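Local structure of putative isochorismatase (Streptomyces avermitilis, 3KL2) at the interface of chains A and B and the interface of chains A and C. The protein probably acts as a hydrolase of the isochorismatase-like cysteine hydrolase family, although its substrate is not established by the crystal structure. Sequence-based numbering; all coordinates share one arbitrary frame. Chains: chain A/B/C, Putative isochorismatase.

Contact 1: the interface of chains A and B. Residues chain A 134-135, 162-163, 167, 170; chain B 170, 174, 205.
B:Arg170 sets the edge of its guanidinium group against A:Asn162 and A:Ser167, while one face is covered from within its own chain by B:Phe205, whose CE2 sits 3.4 Å above the plane over the centre of the group. The same phenyl ring carries B:Arg170 CG over its centre, so the ring lies against the arginine from CG to the guanidinium. At the edge, B:Arg170 NH2 donates to the backbone oxygen A:Asn162 O at 2.7 Å, with the acceptor practically in the guanidinium plane. B:Arg170 NH1 donates to A:Ser167 OG at 2.9 Å, the hydroxyl oxygen again lying in that plane. That hydroxyl in turn donates to A:Cys163 O, which links the arginine indirectly to the loop. A:Arg170 CD and B:Arg170 CD touch at 3.7 Å where the chains cross at about a right angle; the guanidinium planes are 4° apart, though the contact is through the methylenes. B:Phe205 CZ also reaches A:Cys163 SG, at 3.8 Å. A second grip comes from B:Glu174, bent at its second torsion (chi2 -71°). B:Glu174 OE2 accepts from A:Leu134 N through the syn lone pair and, from above the carboxylate plane, from A:Asp135 N at 2.5 Å. A water joins OE1 to A:Asp135 O. These bonds tie helix 164-174 of one chain to two loops and the same helix of the other; just before it lies the family's expected nucleophilic cysteine, so the two-fold pairing may steady the active-site framework.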
ATOM      1  N   LEU A 134       1.421   3.796  13.706  1.00 20.70           N
ATOM      2  CA  LEU A 134       1.515   5.237  13.827  1.00 19.77           C
ATOM      3  C   LEU A 134       0.976   5.942  12.621  1.00 20.62           C
ATOM      4  O   LEU A 134       0.260   6.974  12.716  1.00 21.76           O
ATOM      5  CB  LEU A 134       2.975   5.627  14.051  1.00 20.00           C
ATOM      6  CG  LEU A 134       3.712   5.011  15.272  1.00 19.02           C
ATOM      7  CD1 LEU A 134       2.847   5.038  16.574  1.00 16.61           C
ATOM      8  CD2 LEU A 134       4.212   3.636  14.976  1.00 16.33           C
ATOM      9  N   ASP A 135       1.359   5.456  11.455  1.00 20.38           N
ATOM     10  CA  ASP A 135       0.842   6.044  10.224  1.00 20.43           C
ATOM     11  C   ASP A 135      -0.640   5.690  10.091  1.00 19.83           C
ATOM     12  O   ASP A 135      -0.988   4.548  10.111  1.00 19.48           O
ATOM     13  CB  ASP A 135       1.647   5.481   9.052  1.00 20.74           C
ATOM     14  CG  ASP A 135       1.223   6.066   7.730  1.00 22.06           C
ATOM     15  OD1 ASP A 135       0.255   6.874   7.686  1.00 20.54           O
ATOM     16  OD2 ASP A 135       1.857   5.691   6.715  1.00 26.57           O
ATOM     17  N   ASN A 162       5.395  14.675  16.090  1.00 21.33           N
ATOM     18  CA  ASN A 162       6.526  14.094  15.352  1.00 22.48           C
ATOM     19  C   ASN A 162       6.424  12.600  15.133  1.00 22.86           C
ATOM     20  O   ASN A 162       7.335  12.007  14.563  1.00 23.85           O
ATOM     21  CB  ASN A 162       7.895  14.445  15.985  1.00 23.02           C
ATOM     22  CG  ASN A 162       7.988  14.016  17.430  1.00 23.62           C
ATOM     23  OD1 ASN A 162       7.030  14.153  18.191  1.00 26.34           O
ATOM     24  ND2 ASN A 162       9.111  13.445  17.798  1.00 26.05           N
ATOM     25  N   CYS A 163       5.319  11.992  15.545  1.00 23.27           N
ATOM     26  CA  CYS A 163       5.156  10.577  15.396  1.00 24.05           C
ATOM     27  C   CYS A 163       4.032  10.279  14.393  1.00 23.84           C
ATOM     28  O   CYS A 163       4.228  10.443  13.194  1.00 23.90           O
ATOM     29  CB  CYS A 163       4.953   9.943  16.760  1.00 24.15           C
ATOM     30  SG  CYS A 163       5.147   8.149  16.701  1.00 27.81           S
ATOM     31  N   SER A 167       3.825  10.864  10.478  1.00 19.08           N
ATOM     32  CA  SER A 167       3.805   9.681   9.613  1.00 19.50           C
ATOM     33  C   SER A 167       2.645   9.717   8.614  1.00 19.12           C
ATOM     34  O   SER A 167       2.817   9.388   7.439  1.00 19.41           O
ATOM     35  CB  SER A 167       3.715   8.427  10.412  1.00 19.11           C
ATOM     36  OG  SER A 167       4.927   8.201  11.032  1.00 21.33           O
ATOM     37  N   ARG A 170       3.415  12.291   5.919  1.00 18.41           N
ATOM     38  CA  ARG A 170       4.357  11.807   4.920  1.00 17.81           C
ATOM     39  C   ARG A 170       3.653  10.919   3.884  1.00 17.33           C
ATOM     40  O   ARG A 170       3.738  11.152   2.657  1.00 15.90           O
ATOM     41  CB  ARG A 170       5.539  11.131   5.583  1.00 17.99           C
ATOM     42  CG  ARG A 170       6.434  12.108   6.302  1.00 18.33           C
ATOM     43  CD  ARG A 170       7.452  11.411   7.224  1.00 19.60           C
ATOM     44  NE  ARG A 170       8.352  12.399   7.835  1.00 19.45           N
ATOM     45  CZ  ARG A 170       9.575  12.691   7.400  1.00 22.40           C
ATOM     46  NH1 ARG A 170      10.127  12.038   6.366  1.00 21.13           N
ATOM     47  NH2 ARG A 170      10.275  13.626   8.041  1.00 23.99           N
TER
ATOM     48  N   ARG B 170      10.131   4.945   8.717  1.00 14.56           N
ATOM     49  CA  ARG B 170       8.769   4.963   9.285  1.00 14.33           C
ATOM     50  C   ARG B 170       7.889   3.901   8.667  1.00 14.19           C
ATOM     51  O   ARG B 170       7.216   3.161   9.384  1.00 14.98           O
ATOM     52  CB  ARG B 170       8.120   6.348   9.104  1.00 13.65           C
ATOM     53  CG  ARG B 170       8.674   7.430  10.069  1.00 15.36           C
ATOM     54  CD  ARG B 170       8.133   8.811   9.768  1.00 15.48           C
ATOM     55  NE  ARG B 170       8.700   9.815  10.660  1.00 16.41           N
ATOM     56  CZ  ARG B 170       8.127  10.353  11.748  1.00 14.03           C
ATOM     57  NH1 ARG B 170       6.925  10.024  12.166  1.00 14.48           N
ATOM     58  NH2 ARG B 170       8.799  11.253  12.439  1.00 15.87           N
ATOM     59  N   GLU B 174       6.324   0.314  10.206  1.00 18.06           N
ATOM     60  CA  GLU B 174       4.885   0.013  10.041  1.00 18.76           C
ATOM     61  C   GLU B 174       4.675  -1.344   9.388  1.00 19.59           C
ATOM     62  O   GLU B 174       3.708  -2.025   9.668  1.00 19.11           O
ATOM     63  CB  GLU B 174       4.205   1.031   9.131  1.00 19.66           C
ATOM     64  CG  GLU B 174       4.028   2.401   9.698  1.00 19.25           C
ATOM     65  CD  GLU B 174       3.000   2.463  10.775  1.00 20.93           C
ATOM     66  OE1 GLU B 174       2.235   1.497  10.942  1.00 24.95           O
ATOM     67  OE2 GLU B 174       2.958   3.474  11.491  1.00 23.97           O
ATOM     68  N   PHE B 205      11.472   4.484  15.587  1.00 18.50           N
ATOM     69  CA  PHE B 205      11.133   3.610  14.437  1.00 18.64           C
ATOM     70  C   PHE B 205      12.212   2.682  13.983  1.00 19.16           C
ATOM     71  O   PHE B 205      12.021   2.005  12.973  1.00 19.95           O
ATOM     72  CB  PHE B 205      10.719   4.413  13.209  1.00 17.85           C
ATOM     73  CG  PHE B 205       9.577   5.355  13.435  1.00 16.78           C
ATOM     74  CD1 PHE B 205       8.284   4.917  13.350  1.00 18.23           C
ATOM     75  CD2 PHE B 205       9.807   6.703  13.671  1.00 19.94           C
ATOM     76  CE1 PHE B 205       7.212   5.796  13.529  1.00 19.90           C
ATOM     77  CE2 PHE B 205       8.750   7.616  13.856  1.00 18.88           C
ATOM     78  CZ  PHE B 205       7.444   7.156  13.783  1.00 19.68           C
TER
HETATM   79  O   HOH W   1      -0.374   2.211  11.414  1.00 21.30           O

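Contact 2: the interface of chains A and C. Residues chain A 87-89; chain C 126, 145, 148-149.
C:Ile145 and A:Glu88 set the pattern, their side chains running at a slant to each other as the isoleucine meets the glutamate's CB. The CD1 methyl of C:Ile145 lies 3.9 Å from A:Glu88 CB. The CG2 branch, directed opposite the backbone nitrogen, instead points at the peptide oxygen, C:Ile145 CG2 being 3.5 Å from A:Glu88 O. The isoleucine therefore straddles the residue: CD1 meets the side chain, while CG2 and CG1 lie beside the backbone oxygen. Beyond CG the glutamate chain is extended, which carries its carboxylate along the isoleucine and away from the lysine amine. C:Lys149 approaches the preceding residue. Its chain is straight at chi2 but turns at both chi3 (66°) and chi4, and this curl brings the amine round to A:Gly87 O, where C:Lys149 NZ donates a hydrogen bond of 2.8 Å. The C=O...N angle of 167° puts the donor almost in line with the carbonyl bond. Methylenes of the same lysine lie beside this oxygen, C:Lys149 CE at 3.5 Å from A:Gly87 O. C:Ile126 adds its CD1 methyl near A:Gly87 O, from the strand 126-127. At the far end C:Ser148 presents its hydroxyl to the backbone, OG being 3.4 Å from A:Leu89 CA. The site docks the 87-89 loop of one chain onto helix 142-148 and its C-terminal exit in the other, gripping mostly main chain, and contributes to a two-fold interface of the deposited tetramer.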
ATOM      1  N   GLY A  87      -2.218  -9.172  21.915  1.00 14.42           N
ATOM      2  CA  GLY A  87      -1.943 -10.394  21.131  1.00 14.39           C
ATOM      3  C   GLY A  87      -1.983 -10.169  19.599  1.00 14.18           C
ATOM      4  O   GLY A  87      -1.652 -11.104  18.832  1.00 13.26           O
ATOM      5  N   GLU A  88      -2.367  -8.951  19.186  1.00 12.85           N
ATOM      6  CA  GLU A  88      -2.354  -8.533  17.781  1.00 14.69           C
ATOM      7  C   GLU A  88      -0.977  -8.030  17.327  1.00 15.61           C
ATOM      8  O   GLU A  88      -0.785  -7.771  16.114  1.00 16.13           O
ATOM      9  CB  GLU A  88      -3.384  -7.393  17.490  1.00 14.13           C
ATOM     10  CG  GLU A  88      -4.842  -7.737  17.896  1.00 14.35           C
ATOM     11  CD  GLU A  88      -5.772  -6.529  17.912  1.00 15.43           C
ATOM     12  OE1 GLU A  88      -5.478  -5.507  18.577  1.00 16.00           O
ATOM     13  OE2 GLU A  88      -6.830  -6.594  17.260  1.00 15.75           O
ATOM     14  N   LEU A  89      -0.065  -7.820  18.290  1.00 16.46           N
ATOM     15  CA  LEU A  89       1.291  -7.319  18.020  1.00 16.39           C
ATOM     16  C   LEU A  89       2.280  -8.418  18.312  1.00 16.08           C
ATOM     17  O   LEU A  89       1.972  -9.326  19.074  1.00 15.66           O
ATOM     18  CB  LEU A  89       1.642  -6.152  18.912  1.00 16.16           C
ATOM     19  CG  LEU A  89       0.774  -4.905  18.791  1.00 19.66           C
ATOM     20  CD1 LEU A  89       1.392  -3.779  19.672  1.00 18.37           C
ATOM     21  CD2 LEU A  89       0.550  -4.444  17.328  1.00 15.67           C
TER
ATOM     22  N   ILE C 126      -8.703 -13.197  16.601  1.00 21.25           N
ATOM     23  CA  ILE C 126      -8.496 -11.801  16.182  1.00 19.74           C
ATOM     24  C   ILE C 126      -9.585 -11.451  15.205  1.00 18.84           C
ATOM     25  O   ILE C 126      -9.928 -12.257  14.376  1.00 19.34           O
ATOM     26  CB  ILE C 126      -7.094 -11.606  15.556  1.00 19.46           C
ATOM     27  CG1 ILE C 126      -6.053 -11.615  16.669  1.00 20.08           C
ATOM     28  CG2 ILE C 126      -7.029 -10.308  14.718  1.00 18.19           C
ATOM     29  CD1 ILE C 126      -4.691 -12.133  16.243  1.00 22.44           C
ATOM     30  N   ILE C 145      -0.986  -6.804  11.157  1.00 15.76           N
ATOM     31  CA  ILE C 145      -1.050  -7.759  12.249  1.00 15.19           C
ATOM     32  C   ILE C 145      -0.287  -9.031  11.908  1.00 15.98           C
ATOM     33  O   ILE C 145       0.438  -9.569  12.736  1.00 16.47           O
ATOM     34  CB  ILE C 145      -2.545  -8.042  12.636  1.00 15.43           C
ATOM     35  CG1 ILE C 145      -3.145  -6.803  13.311  1.00 15.42           C
ATOM     36  CG2 ILE C 145      -2.663  -9.230  13.511  1.00 12.86           C
ATOM     37  CD1 ILE C 145      -4.572  -6.982  13.810  1.00 14.92           C
ATOM     38  N   SER C 148       3.334  -8.038  12.106  1.00 16.85           N
ATOM     39  CA  SER C 148       3.697  -7.913  13.512  1.00 17.35           C
ATOM     40  C   SER C 148       3.849  -9.286  14.219  1.00 17.73           C
ATOM     41  O   SER C 148       4.747  -9.457  15.045  1.00 18.39           O
ATOM     42  CB  SER C 148       2.724  -7.047  14.298  1.00 17.16           C
ATOM     43  OG  SER C 148       3.370  -6.594  15.472  1.00 17.66           O
ATOM     44  N   LYS C 149       3.019 -10.255  13.879  1.00 17.63           N
ATOM     45  CA  LYS C 149       3.051 -11.551  14.571  1.00 19.07           C
ATOM     46  C   LYS C 149       4.049 -12.547  13.963  1.00 19.27           C
ATOM     47  O   LYS C 149       4.181 -13.654  14.438  1.00 18.06           O
ATOM     48  CB  LYS C 149       1.633 -12.168  14.573  1.00 19.40           C
ATOM     49  CG  LYS C 149       0.601 -11.320  15.396  1.00 20.82           C
ATOM     50  CD  LYS C 149      -0.837 -11.885  15.373  1.00 20.90           C
ATOM     51  CE  LYS C 149      -0.942 -13.231  16.082  1.00 18.44           C
ATOM     52  NZ  LYS C 149      -0.384 -13.144  17.456  1.00 18.00           N
TER

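Contact 3: the interface of chains A and C. Residues chain A 144-145, 148-149; chain C 88-90.
C:Leu89 places its CD2 methyl at the rim of the A:Phe144 ring, in the ring plane, 3.7 Å from CE2; this is an edge contact, with the methyl lying over neither face. The phenyl group is brought there by a CG turned opposite the backbone nitrogen (chi1 -172°). Next along the helix, A:Ile145 runs at a slant to C:Glu88, its CD1 methyl 4.1 Å from C:Glu88 CB. The methylenes of A:Lys149 continue this apolar strip, with CD 4.0 Å from C:Glu88 CA, so the lysine touches the loop through its stem. Towards the polar rim stands A:Ser148. The hydroxyl A:Ser148 OG accepts a hydrogen bond from the backbone amide C:Thr90 N at 3.1 Å, with an angle of 158° at the hydrogen. A:Ser148 OG is also 3.6 Å from C:Leu89 CD2, hence the serine borders both the leucine and the next peptide group. C:Thr90 also sets its CG2 methyl 3.8 Å from A:Ser148 OG, flanking the hydroxyl that accepts the amide's hydrogen bond. In the fold, the chain A residues all belong to helix 142-149, just ahead of strand 153-159, and present one side of the helix to the loop 88-90 of chain C.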
ATOM      1  N   PHE A 144      -8.901   4.071   1.577  1.00 15.36           N
ATOM      2  CA  PHE A 144     -10.118   3.623   0.899  1.00 15.83           C
ATOM      3  C   PHE A 144     -11.302   4.623   0.979  1.00 15.70           C
ATOM      4  O   PHE A 144     -11.965   4.894  -0.002  1.00 15.35           O
ATOM      5  CB  PHE A 144     -10.575   2.311   1.477  1.00 16.20           C
ATOM      6  CG  PHE A 144     -11.688   1.700   0.739  1.00 16.96           C
ATOM      7  CD1 PHE A 144     -11.458   0.658  -0.152  1.00 17.16           C
ATOM      8  CD2 PHE A 144     -12.981   2.157   0.922  1.00 15.25           C
ATOM      9  CE1 PHE A 144     -12.523   0.084  -0.836  1.00 17.47           C
ATOM     10  CE2 PHE A 144     -14.026   1.595   0.225  1.00 14.46           C
ATOM     11  CZ  PHE A 144     -13.816   0.583  -0.633  1.00 16.63           C
ATOM     12  N   ILE A 145     -11.545   5.160   2.156  1.00 15.42           N
ATOM     13  CA  ILE A 145     -12.705   5.996   2.379  1.00 15.65           C
ATOM     14  C   ILE A 145     -12.498   7.356   1.724  1.00 16.80           C
ATOM     15  O   ILE A 145     -13.414   7.870   1.090  1.00 17.27           O
ATOM     16  CB  ILE A 145     -13.021   6.110   3.900  1.00 15.22           C
ATOM     17  CG1 ILE A 145     -13.515   4.756   4.400  1.00 14.66           C
ATOM     18  CG2 ILE A 145     -14.028   7.269   4.198  1.00 16.11           C
ATOM     19  CD1 ILE A 145     -13.645   4.588   5.898  1.00 14.04           C
ATOM     20  N   SER A 148     -12.703   6.794  -2.010  1.00 19.84           N
ATOM     21  CA  SER A 148     -14.088   6.491  -2.406  1.00 20.13           C
ATOM     22  C   SER A 148     -14.961   7.744  -2.383  1.00 19.94           C
ATOM     23  O   SER A 148     -15.792   7.912  -3.259  1.00 20.42           O
ATOM     24  CB  SER A 148     -14.697   5.407  -1.508  1.00 20.68           C
ATOM     25  OG  SER A 148     -15.901   4.886  -2.046  1.00 20.06           O
ATOM     26  N   LYS A 149     -14.731   8.640  -1.415  1.00 19.26           N
ATOM     27  CA  LYS A 149     -15.545   9.837  -1.242  1.00 19.40           C
ATOM     28  C   LYS A 149     -15.098  10.991  -2.149  1.00 20.32           C
ATOM     29  O   LYS A 149     -15.760  12.003  -2.204  1.00 20.95           O
ATOM     30  CB  LYS A 149     -15.553  10.277   0.230  1.00 18.40           C
ATOM     31  CG  LYS A 149     -16.307   9.328   1.133  1.00 18.36           C
ATOM     32  CD  LYS A 149     -16.413   9.769   2.601  1.00 18.03           C
ATOM     33  CE  LYS A 149     -17.231  11.037   2.820  1.00 18.03           C
ATOM     34  NZ  LYS A 149     -18.598  11.052   2.152  1.00 16.05           N
TER
ATOM     35  N   GLU C  88     -19.449   6.651   4.188  1.00 14.68           N
ATOM     36  CA  GLU C  88     -18.038   6.333   3.982  1.00 15.18           C
ATOM     37  C   GLU C  88     -17.749   5.979   2.502  1.00 16.19           C
ATOM     38  O   GLU C  88     -16.612   5.654   2.164  1.00 16.62           O
ATOM     39  CB  GLU C  88     -17.578   5.146   4.860  1.00 14.52           C
ATOM     40  CG  GLU C  88     -17.835   5.302   6.400  1.00 14.33           C
ATOM     41  CD  GLU C  88     -17.821   3.961   7.165  1.00 15.05           C
ATOM     42  OE1 GLU C  88     -18.371   2.949   6.683  1.00 15.47           O
ATOM     43  OE2 GLU C  88     -17.246   3.886   8.265  1.00 14.86           O
ATOM     44  N   LEU C  89     -18.759   6.002   1.628  1.00 16.68           N
ATOM     45  CA  LEU C  89     -18.519   5.691   0.226  1.00 16.45           C
ATOM     46  C   LEU C  89     -18.947   6.758  -0.715  1.00 15.99           C
ATOM     47  O   LEU C  89     -19.651   7.698  -0.357  1.00 16.44           O
ATOM     48  CB  LEU C  89     -19.247   4.451  -0.184  1.00 16.55           C
ATOM     49  CG  LEU C  89     -18.972   3.148   0.523  1.00 17.62           C
ATOM     50  CD1 LEU C  89     -19.856   2.096  -0.211  1.00 16.43           C
ATOM     51  CD2 LEU C  89     -17.493   2.808   0.493  1.00 17.30           C
ATOM     52  N   THR C  90     -18.524   6.597  -1.959  1.00 16.08           N
ATOM     53  CA  THR C  90     -19.063   7.416  -3.037  1.00 15.78           C
ATOM     54  C   THR C  90     -20.586   7.283  -3.044  1.00 16.66           C
ATOM     55  O   THR C  90     -21.144   6.188  -2.816  1.00 16.41           O
ATOM     56  CB  THR C  90     -18.499   7.002  -4.416  1.00 16.20           C
ATOM     57  OG1 THR C  90     -19.156   7.758  -5.433  1.00 12.77           O
ATOM     58  CG2 THR C  90     -18.582   5.431  -4.677  1.00 12.49           C
TER

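Contacts 2 and 3 belong to one two-fold interface of chains A and C: residues 88-89 and 145, 148 and 149 take part in both, with the chains exchanged. Their C-alpha centres are about 27 Å apart, so loop and helix are engaged at two separated points. Contact 1 uses different residues, chiefly helix 164-174 and the loops near it, with the end of helix 191-205, and its centre lies about 18 Å from contact 2 and about 24 Å from contact 3. Chain A thus meets B and C through separate surfaces, and two kinds of two-fold pairing could together build the deposited four-chain assembly.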